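Local structure of vascular endothelial cadherin (Gallus gallus, 3PPE) at residues L168-K181 and E191-D203. The protein mediates calcium-dependent, preferentially homophilic adhesion between endothelial cells and plays a role in coupling actin to their junctions, here in its first two extracellular cadherin domains. Sequence-based numbering, arbitrary orientation. Where two conformers were deposited one is given.
Sequences LDRESQSAYEIIVK and ESSTATVIIRLTD
Leu201 meets both flat groups of this contact. Its CD2 sits at the edge of the Tyr176 ring, 3.6 Å from CE1, while CG of Gln173 covers one ring face near the rim; Tyr152 and Phe153 also pack against this tyrosine. The Arg170 guanidinium carries CB of Ser174 over the centre of one face, and at its edge NH1 gives a hydrogen bond to Leu201 O, nearly in the guanidinium plane; the modelled 2.5 Å is suspiciously short. With CG anti to the backbone N (chi1 -168°), Arg170's extended chain carries the guanidinium to that carbonyl. Asp203 OD2 stays 4.2 Å from Arg170 NE, too far for a salt bridge.

Beyond this end, strands 175-181 and 194-202 run antiparallel as the hairpin of the second cadherin domain. Paired backbone bonds join Tyr176 to Ile199, Ile178 to Val197 and Val180 to Ala195. All six point to the inner face, and all but Tyr176 are buried; Ile178 CG1 lies 3.6 Å from Val197 CB, and Ile161 of the opposing sheet touches both. On the other face Glu177 CG presses on Thr196 CG2 at 3.4 Å, and one water bridges Glu177 OE2 and Thr196 OG1. Apolar branches thus pack between the sheets, the outer face mixes Ile179 and Ile198 with that hydrated pair, and Arg170 may link the loop to the strand's C-terminal end.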
ATOM      1  N   LEU A 168      -2.591 -37.744 -44.671  1.00 20.65           N
ATOM      2  CA  LEU A 168      -3.664 -36.828 -45.095  1.00 20.95           C
ATOM      3  C   LEU A 168      -3.787 -36.801 -46.624  1.00 22.28           C
ATOM      4  O   LEU A 168      -2.893 -36.350 -47.329  1.00 22.07           O
ATOM      5  CB  LEU A 168      -3.540 -35.418 -44.511  1.00 20.08           C
ATOM      6  CG  LEU A 168      -3.406 -35.302 -42.980  1.00 19.72           C
ATOM      7  CD1 LEU A 168      -3.146 -33.874 -42.568  1.00 18.58           C
ATOM      8  CD2 LEU A 168      -4.626 -35.873 -42.272  1.00 17.03           C
ATOM      9  N   ASP A 169      -4.937 -37.254 -47.101  1.00 23.35           N
ATOM     10  CA  ASP A 169      -5.172 -37.548 -48.510  1.00 24.40           C
ATOM     11  C   ASP A 169      -6.192 -36.539 -49.017  1.00 24.16           C
ATOM     12  O   ASP A 169      -7.332 -36.503 -48.529  1.00 23.32           O
ATOM     13  CB  ASP A 169      -5.730 -38.976 -48.613  1.00 25.11           C
ATOM     14  CG  ASP A 169      -5.802 -39.493 -50.064  1.00 29.99           C
ATOM     15  OD1 ASP A 169      -5.287 -40.608 -50.322  1.00 36.45           O
ATOM     16  OD2 ASP A 169      -6.359 -38.801 -50.946  1.00 33.64           O
ATOM     17  N   ARG A 170      -5.771 -35.717 -49.980  1.00 23.43           N
ATOM     18  CA  ARG A 170      -6.627 -34.711 -50.607  1.00 23.88           C
ATOM     19  C   ARG A 170      -7.946 -35.281 -51.179  1.00 24.77           C
ATOM     20  O   ARG A 170      -8.978 -34.603 -51.160  1.00 23.41           O
ATOM     21  CB  ARG A 170      -5.855 -33.952 -51.701  1.00 23.61           C
ATOM     22  CG  ARG A 170      -6.576 -32.716 -52.191  1.00 24.69           C
ATOM     23  CD  ARG A 170      -5.914 -32.077 -53.395  1.00 27.67           C
ATOM     24  NE  ARG A 170      -6.952 -31.425 -54.191  1.00 34.89           N
ATOM     25  CZ  ARG A 170      -7.359 -30.175 -54.012  1.00 37.48           C
ATOM     26  NH1 ARG A 170      -6.780 -29.435 -53.082  1.00 42.73           N
ATOM     27  NH2 ARG A 170      -8.319 -29.649 -54.766  1.00 37.46           N
ATOM     28  N   GLU A 171      -7.905 -36.519 -51.679  1.00 26.75           N
ATOM     29  CA  GLU A 171      -9.109 -37.198 -52.184  1.00 29.79           C
ATOM     30  C   GLU A 171     -10.127 -37.384 -51.059  1.00 28.76           C
ATOM     31  O   GLU A 171     -11.293 -37.081 -51.241  1.00 30.27           O
ATOM     32  CB  GLU A 171      -8.786 -38.568 -52.840  1.00 29.43           C
ATOM     33  CG  GLU A 171      -7.926 -38.491 -54.103  1.00 33.45           C
ATOM     34  CD  GLU A 171      -7.683 -39.869 -54.771  1.00 35.61           C
ATOM     35  OE1 GLU A 171      -7.263 -40.843 -54.072  1.00 44.02           O
ATOM     36  OE2 GLU A 171      -7.910 -39.978 -56.007  1.00 43.27           O
ATOM     37  N   SER A 172      -9.688 -37.856 -49.893  1.00 28.74           N
ATOM     38  CA  SER A 172     -10.584 -38.003 -48.737  1.00 27.89           C
ATOM     39  C   SER A 172     -11.194 -36.676 -48.300  1.00 27.61           C
ATOM     40  O   SER A 172     -12.401 -36.593 -48.073  1.00 28.31           O
ATOM     41  CB  SER A 172      -9.874 -38.643 -47.555  1.00 27.32           C
ATOM     42  OG  SER A 172      -9.459 -39.940 -47.889  1.00 29.82           O
ATOM     43  N   GLN A 173     -10.348 -35.652 -48.191  1.00 26.15           N
ATOM     44  CA  GLN A 173     -10.723 -34.334 -47.717  1.00 24.78           C
ATOM     45  C   GLN A 173      -9.690 -33.304 -48.213  1.00 23.72           C
ATOM     46  O   GLN A 173      -8.503 -33.404 -47.895  1.00 23.69           O
ATOM     47  CB  GLN A 173     -10.783 -34.344 -46.182  1.00 24.92           C
ATOM     48  CG  GLN A 173     -11.110 -33.026 -45.525  1.00 26.24           C
ATOM     49  CD  GLN A 173     -12.450 -32.473 -45.940  1.00 30.83           C
ATOM     50  OE1 GLN A 173     -12.556 -31.728 -46.921  1.00 33.38           O
ATOM     51  NE2 GLN A 173     -13.482 -32.799 -45.177  1.00 28.99           N
ATOM     52  N   SER A 174     -10.140 -32.310 -48.969  1.00 21.85           N
ATOM     53  CA  SER A 174      -9.231 -31.272 -49.480  1.00 21.34           C
ATOM     54  C   SER A 174      -9.132 -30.003 -48.630  1.00 20.69           C
ATOM     55  O   SER A 174      -8.303 -29.141 -48.916  1.00 19.98           O
ATOM     56  CB  SER A 174      -9.657 -30.876 -50.904  1.00 21.53           C
ATOM     57  OG  SER A 174     -10.948 -30.282 -50.898  1.00 21.57           O
ATOM     58  N   ALA A 175     -10.008 -29.857 -47.641  1.00 20.55           N
ATOM     59  CA  ALA A 175      -9.990 -28.662 -46.778  1.00 20.99           C
ATOM     60  C   ALA A 175     -10.468 -29.000 -45.368  1.00 20.68           C
ATOM     61  O   ALA A 175     -11.531 -29.581 -45.186  1.00 23.06           O
ATOM     62  CB  ALA A 175     -10.833 -27.538 -47.376  1.00 21.02           C
ATOM     63  N   TYR A 176      -9.683 -28.677 -44.363  1.00 18.99           N
ATOM     64  CA  TYR A 176     -10.136 -28.917 -42.997  1.00 18.41           C
ATOM     65  C   TYR A 176     -10.508 -27.592 -42.388  1.00 18.30           C
ATOM     66  O   TYR A 176      -9.864 -26.585 -42.630  1.00 18.02           O
ATOM     67  CB  TYR A 176      -9.037 -29.555 -42.172  1.00 17.52           C
ATOM     68  CG  TYR A 176      -8.787 -30.982 -42.578  1.00 19.19           C
ATOM     69  CD1 TYR A 176      -7.960 -31.287 -43.679  1.00 17.80           C
ATOM     70  CD2 TYR A 176      -9.390 -32.024 -41.875  1.00 16.61           C
ATOM     71  CE1 TYR A 176      -7.724 -32.619 -44.037  1.00 20.34           C
ATOM     72  CE2 TYR A 176      -9.166 -33.325 -42.211  1.00 20.55           C
ATOM     73  CZ  TYR A 176      -8.356 -33.635 -43.287  1.00 20.44           C
ATOM     74  OH  TYR A 176      -8.185 -34.957 -43.580  1.00 21.30           O
ATOM     75  N   GLU A 177     -11.549 -27.601 -41.589  1.00 18.38           N
ATOM     76  CA  GLU A 177     -11.870 -26.430 -40.833  1.00 19.61           C
ATOM     77  C   GLU A 177     -11.699 -26.817 -39.383  1.00 18.50           C
ATOM     78  O   GLU A 177     -12.477 -27.602 -38.839  1.00 19.64           O
ATOM     79  CB  GLU A 177     -13.284 -25.983 -41.153  1.00 20.67           C
ATOM     80  CG  GLU A 177     -13.842 -25.056 -40.119  1.00 26.81           C
ATOM     81  CD  GLU A 177     -15.185 -24.461 -40.513  1.00 33.17           C
ATOM     82  OE1 GLU A 177     -15.381 -24.122 -41.709  1.00 35.25           O
ATOM     83  OE2 GLU A 177     -16.030 -24.331 -39.602  1.00 36.71           O
ATOM     84  N   ILE A 178     -10.626 -26.326 -38.764  1.00 16.53           N
ATOM     85  CA  ILE A 178     -10.357 -26.703 -37.392  1.00 15.99           C
ATOM     86  C   ILE A 178     -10.600 -25.489 -36.450  1.00 14.49           C
ATOM     87  O   ILE A 178     -10.553 -24.332 -36.874  1.00 14.91           O
ATOM     88  CB  ILE A 178      -8.923 -27.331 -37.212  1.00 15.50           C
ATOM     89  CG1 ILE A 178      -7.891 -26.228 -37.340  1.00 16.74           C
ATOM     90  CG2 ILE A 178      -8.698 -28.557 -38.210  1.00 13.30           C
ATOM     91  CD1 ILE A 178      -6.462 -26.589 -36.867  1.00 18.46           C
ATOM     92  N   ILE A 179     -10.880 -25.766 -35.194  1.00 13.08           N
ATOM     93  CA  ILE A 179     -11.136 -24.706 -34.218  0.50 12.26           C
ATOM     94  C   ILE A 179     -10.018 -24.681 -33.196  1.00 11.69           C
ATOM     95  O   ILE A 179      -9.670 -25.719 -32.610  1.00 11.04           O
ATOM     96  CB  ILE A 179     -12.495 -24.893 -33.490  0.50 12.13           C
ATOM     97  CG1 ILE A 179     -13.640 -25.121 -34.490  0.50 12.45           C
ATOM     98  CG2 ILE A 179     -12.787 -23.686 -32.569  0.50 12.10           C
ATOM     99  CD1 ILE A 179     -13.879 -23.969 -35.477  0.50 11.86           C
ATOM    100  N   VAL A 180      -9.440 -23.498 -33.003  1.00 11.42           N
ATOM    101  CA  VAL A 180      -8.373 -23.342 -32.038  0.50 11.10           C
ATOM    102  C   VAL A 180      -8.881 -22.469 -30.877  1.00 10.92           C
ATOM    103  O   VAL A 180      -9.791 -21.655 -31.043  1.00 10.72           O
ATOM    104  CB  VAL A 180      -7.051 -22.820 -32.739  0.50 11.72           C
ATOM    105  CG1 VAL A 180      -7.236 -21.413 -33.314  0.50 11.28           C
ATOM    106  CG2 VAL A 180      -5.818 -22.902 -31.811  0.50 10.81           C
ATOM    107  N   LYS A 181      -8.329 -22.675 -29.690  1.00 11.32           N
ATOM    108  CA  LYS A 181      -8.709 -21.913 -28.534  1.00 11.52           C
ATOM    109  C   LYS A 181      -7.408 -21.491 -27.849  1.00 11.59           C
ATOM    110  O   LYS A 181      -6.427 -22.265 -27.781  1.00 12.59           O
ATOM    111  CB  LYS A 181      -9.546 -22.791 -27.581  1.00 12.61           C
ATOM    112  CG  LYS A 181     -10.142 -22.021 -26.364  1.00 14.25           C
ATOM    113  CD  LYS A 181     -11.158 -22.863 -25.573  1.00 15.74           C
ATOM    114  CE  LYS A 181     -12.144 -21.947 -24.781  1.00 21.50           C
ATOM    115  NZ  LYS A 181     -12.933 -22.774 -23.751  1.00 27.65           N
ATOM    116  N   GLU A 191     -13.820 -15.923 -24.968  1.00 39.12           N
ATOM    117  CA  GLU A 191     -14.159 -15.652 -26.360  1.00 39.60           C
ATOM    118  C   GLU A 191     -14.134 -14.132 -26.481  1.00 39.40           C
ATOM    119  O   GLU A 191     -15.061 -13.449 -26.045  1.00 41.24           O
ATOM    120  CB  GLU A 191     -15.503 -16.196 -26.848  1.00 40.28           C
ATOM    121  CG  GLU A 191     -15.548 -17.709 -26.982  1.00 43.73           C
ATOM    122  CD  GLU A 191     -15.820 -18.403 -25.661  1.00 48.87           C
ATOM    123  OE1 GLU A 191     -16.010 -17.700 -24.647  1.00 51.37           O
ATOM    124  OE2 GLU A 191     -15.845 -19.652 -25.638  1.00 48.94           O
ATOM    125  N   SER A 192     -13.067 -13.607 -27.074  1.00 37.93           N
ATOM    126  CA  SER A 192     -12.754 -13.883 -28.471  1.00 34.82           C
ATOM    127  C   SER A 192     -11.655 -14.932 -28.594  1.00 31.68           C
ATOM    128  O   SER A 192     -10.810 -14.858 -29.486  1.00 30.76           O
ATOM    129  CB  SER A 192     -12.338 -12.598 -29.190  1.00 35.80           C
ATOM    130  OG  SER A 192     -13.438 -12.011 -29.864  1.00 37.71           O
ATOM    131  N   SER A 193     -11.673 -15.910 -27.692  1.00 28.43           N
ATOM    132  CA  SER A 193     -10.497 -16.732 -27.431  1.00 23.84           C
ATOM    133  C   SER A 193     -10.517 -18.004 -28.272  1.00 21.68           C
ATOM    134  O   SER A 193      -9.732 -18.924 -28.041  1.00 20.44           O
ATOM    135  CB  SER A 193     -10.410 -17.085 -25.945  1.00 24.03           C
ATOM    136  OG  SER A 193      -9.970 -15.975 -25.182  1.00 22.49           O
ATOM    137  N   THR A 194     -11.418 -18.049 -29.249  1.00 18.97           N
ATOM    138  CA  THR A 194     -11.402 -19.101 -30.260  1.00 18.27           C
ATOM    139  C   THR A 194     -11.278 -18.516 -31.662  1.00 16.27           C
ATOM    140  O   THR A 194     -11.598 -17.348 -31.888  1.00 15.65           O
ATOM    141  CB  THR A 194     -12.668 -19.974 -30.187  1.00 18.40           C
ATOM    142  OG1 THR A 194     -13.820 -19.175 -30.484  1.00 20.85           O
ATOM    143  CG2 THR A 194     -12.819 -20.579 -28.799  1.00 19.95           C
ATOM    144  N   ALA A 195     -10.814 -19.334 -32.601  1.00 14.09           N
ATOM    145  CA  ALA A 195     -10.836 -18.971 -34.013  1.00 12.06           C
ATOM    146  C   ALA A 195     -10.905 -20.210 -34.899  1.00 12.28           C
ATOM    147  O   ALA A 195     -10.808 -21.338 -34.415  1.00 12.63           O
ATOM    148  CB  ALA A 195      -9.618 -18.131 -34.365  1.00 10.49           C
ATOM    149  N   THR A 196     -11.075 -19.993 -36.199  1.00 12.15           N
ATOM    150  CA  THR A 196     -11.115 -21.093 -37.164  1.00 12.36           C
ATOM    151  C   THR A 196      -9.895 -21.023 -38.040  1.00 11.61           C
ATOM    152  O   THR A 196      -9.452 -19.927 -38.441  1.00 11.99           O
ATOM    153  CB  THR A 196     -12.391 -20.963 -38.072  1.00 13.45           C
ATOM    154  OG1 THR A 196     -13.553 -20.923 -37.239  1.00 16.44           O
ATOM    155  CG2 THR A 196     -12.568 -22.120 -39.042  1.00 12.06           C
ATOM    156  N   VAL A 197      -9.365 -22.201 -38.351  1.00 11.87           N
ATOM    157  CA  VAL A 197      -8.297 -22.348 -39.312  1.00 12.38           C
ATOM    158  C   VAL A 197      -8.810 -23.221 -40.446  1.00 12.62           C
ATOM    159  O   VAL A 197      -9.178 -24.363 -40.225  1.00 12.65           O
ATOM    160  CB  VAL A 197      -7.030 -22.998 -38.737  1.00 11.86           C
ATOM    161  CG1 VAL A 197      -5.853 -22.739 -39.666  1.00 10.51           C
ATOM    162  CG2 VAL A 197      -6.716 -22.439 -37.340  1.00 12.53           C
ATOM    163  N   ILE A 198      -8.813 -22.658 -41.638  1.00 12.73           N
ATOM    164  CA  ILE A 198      -9.114 -23.422 -42.842  1.00 13.71           C
ATOM    165  C   ILE A 198      -7.785 -23.856 -43.431  1.00 13.26           C
ATOM    166  O   ILE A 198      -6.938 -23.028 -43.784  1.00 13.13           O
ATOM    167  CB  ILE A 198      -9.930 -22.590 -43.832  1.00 13.74           C
ATOM    168  CG1 ILE A 198     -11.284 -22.242 -43.194  1.00 16.92           C
ATOM    169  CG2 ILE A 198     -10.167 -23.383 -45.134  1.00 13.55           C
ATOM    170  CD1 ILE A 198     -11.907 -20.999 -43.834  1.00 24.73           C
ATOM    171  N   ILE A 199      -7.590 -25.167 -43.485  1.00 13.76           N
ATOM    172  CA  ILE A 199      -6.349 -25.739 -43.982  1.00 12.85           C
ATOM    173  C   ILE A 199      -6.670 -26.546 -45.249  1.00 14.08           C
ATOM    174  O   ILE A 199      -7.375 -27.563 -45.197  1.00 13.32           O
ATOM    175  CB  ILE A 199      -5.723 -26.649 -42.945  1.00 12.45           C
ATOM    176  CG1 ILE A 199      -5.282 -25.820 -41.730  1.00 12.91           C
ATOM    177  CG2 ILE A 199      -4.509 -27.433 -43.569  1.00 11.91           C
ATOM    178  CD1 ILE A 199      -5.122 -26.607 -40.488  1.00 15.17           C
ATOM    179  N   ARG A 200      -6.168 -26.079 -46.377  1.00 14.56           N
ATOM    180  CA  ARG A 200      -6.368 -26.771 -47.644  1.00 16.49           C
ATOM    181  C   ARG A 200      -5.241 -27.766 -47.866  1.00 16.27           C
ATOM    182  O   ARG A 200      -4.081 -27.452 -47.630  1.00 17.03           O
ATOM    183  CB  ARG A 200      -6.368 -25.753 -48.791  1.00 17.66           C
ATOM    184  CG  ARG A 200      -7.601 -24.912 -48.847  1.00 21.67           C
ATOM    185  CD  ARG A 200      -7.428 -23.714 -49.760  1.00 30.86           C
ATOM    186  NE  ARG A 200      -6.361 -23.903 -50.749  1.00 38.26           N
ATOM    187  CZ  ARG A 200      -5.214 -23.228 -50.764  1.00 38.15           C
ATOM    188  NH1 ARG A 200      -4.978 -22.298 -49.855  1.00 38.14           N
ATOM    189  NH2 ARG A 200      -4.306 -23.487 -51.694  1.00 39.38           N
ATOM    190  N   LEU A 201      -5.579 -28.957 -48.337  1.00 17.42           N
ATOM    191  CA  LEU A 201      -4.595 -29.947 -48.758  1.00 18.74           C
ATOM    192  C   LEU A 201      -4.340 -29.763 -50.243  1.00 20.15           C
ATOM    193  O   LEU A 201      -5.289 -29.747 -51.041  1.00 20.60           O
ATOM    194  CB  LEU A 201      -5.098 -31.368 -48.471  1.00 19.30           C
ATOM    195  CG  LEU A 201      -4.885 -31.943 -47.071  1.00 21.73           C
ATOM    196  CD1 LEU A 201      -3.449 -32.430 -46.910  1.00 26.42           C
ATOM    197  CD2 LEU A 201      -5.142 -30.936 -45.970  1.00 21.80           C
ATOM    198  N   THR A 202      -3.071 -29.595 -50.602  1.00 20.18           N
ATOM    199  CA  THR A 202      -2.679 -29.331 -51.982  1.00 21.09           C
ATOM    200  C   THR A 202      -2.089 -30.574 -52.665  1.00 22.96           C
ATOM    201  O   THR A 202      -1.668 -31.512 -52.017  1.00 21.06           O
ATOM    202  CB  THR A 202      -1.736 -28.113 -52.087  1.00 21.34           C
ATOM    203  OG1 THR A 202      -0.602 -28.314 -51.243  1.00 16.13           O
ATOM    204  CG2 THR A 202      -2.476 -26.840 -51.652  1.00 21.39           C
ATOM    205  N   ASP A 203      -2.094 -30.578 -53.986  1.00 26.97           N
ATOM    206  CA  ASP A 203      -1.974 -31.851 -54.697  1.00 32.22           C
ATOM    207  C   ASP A 203      -0.560 -32.089 -55.155  1.00 33.37           C
ATOM    208  O   ASP A 203       0.136 -32.883 -54.472  1.00 34.24           O
ATOM    209  CB  ASP A 203      -2.997 -31.975 -55.869  1.00 33.90           C
ATOM    210  CG  ASP A 203      -3.203 -33.422 -56.301  1.00 39.98           C
ATOM    211  OD1 ASP A 203      -2.195 -34.116 -56.612  1.00 49.44           O
ATOM    212  OD2 ASP A 203      -4.366 -33.887 -56.332  1.00 45.80           O
ATOM    213  OXT ASP A 203      -0.130 -31.493 -56.174  1.00 34.19           O
TER
HETATM  214  O   HOH W   1     -15.812 -22.318 -37.648  1.00 27.12           O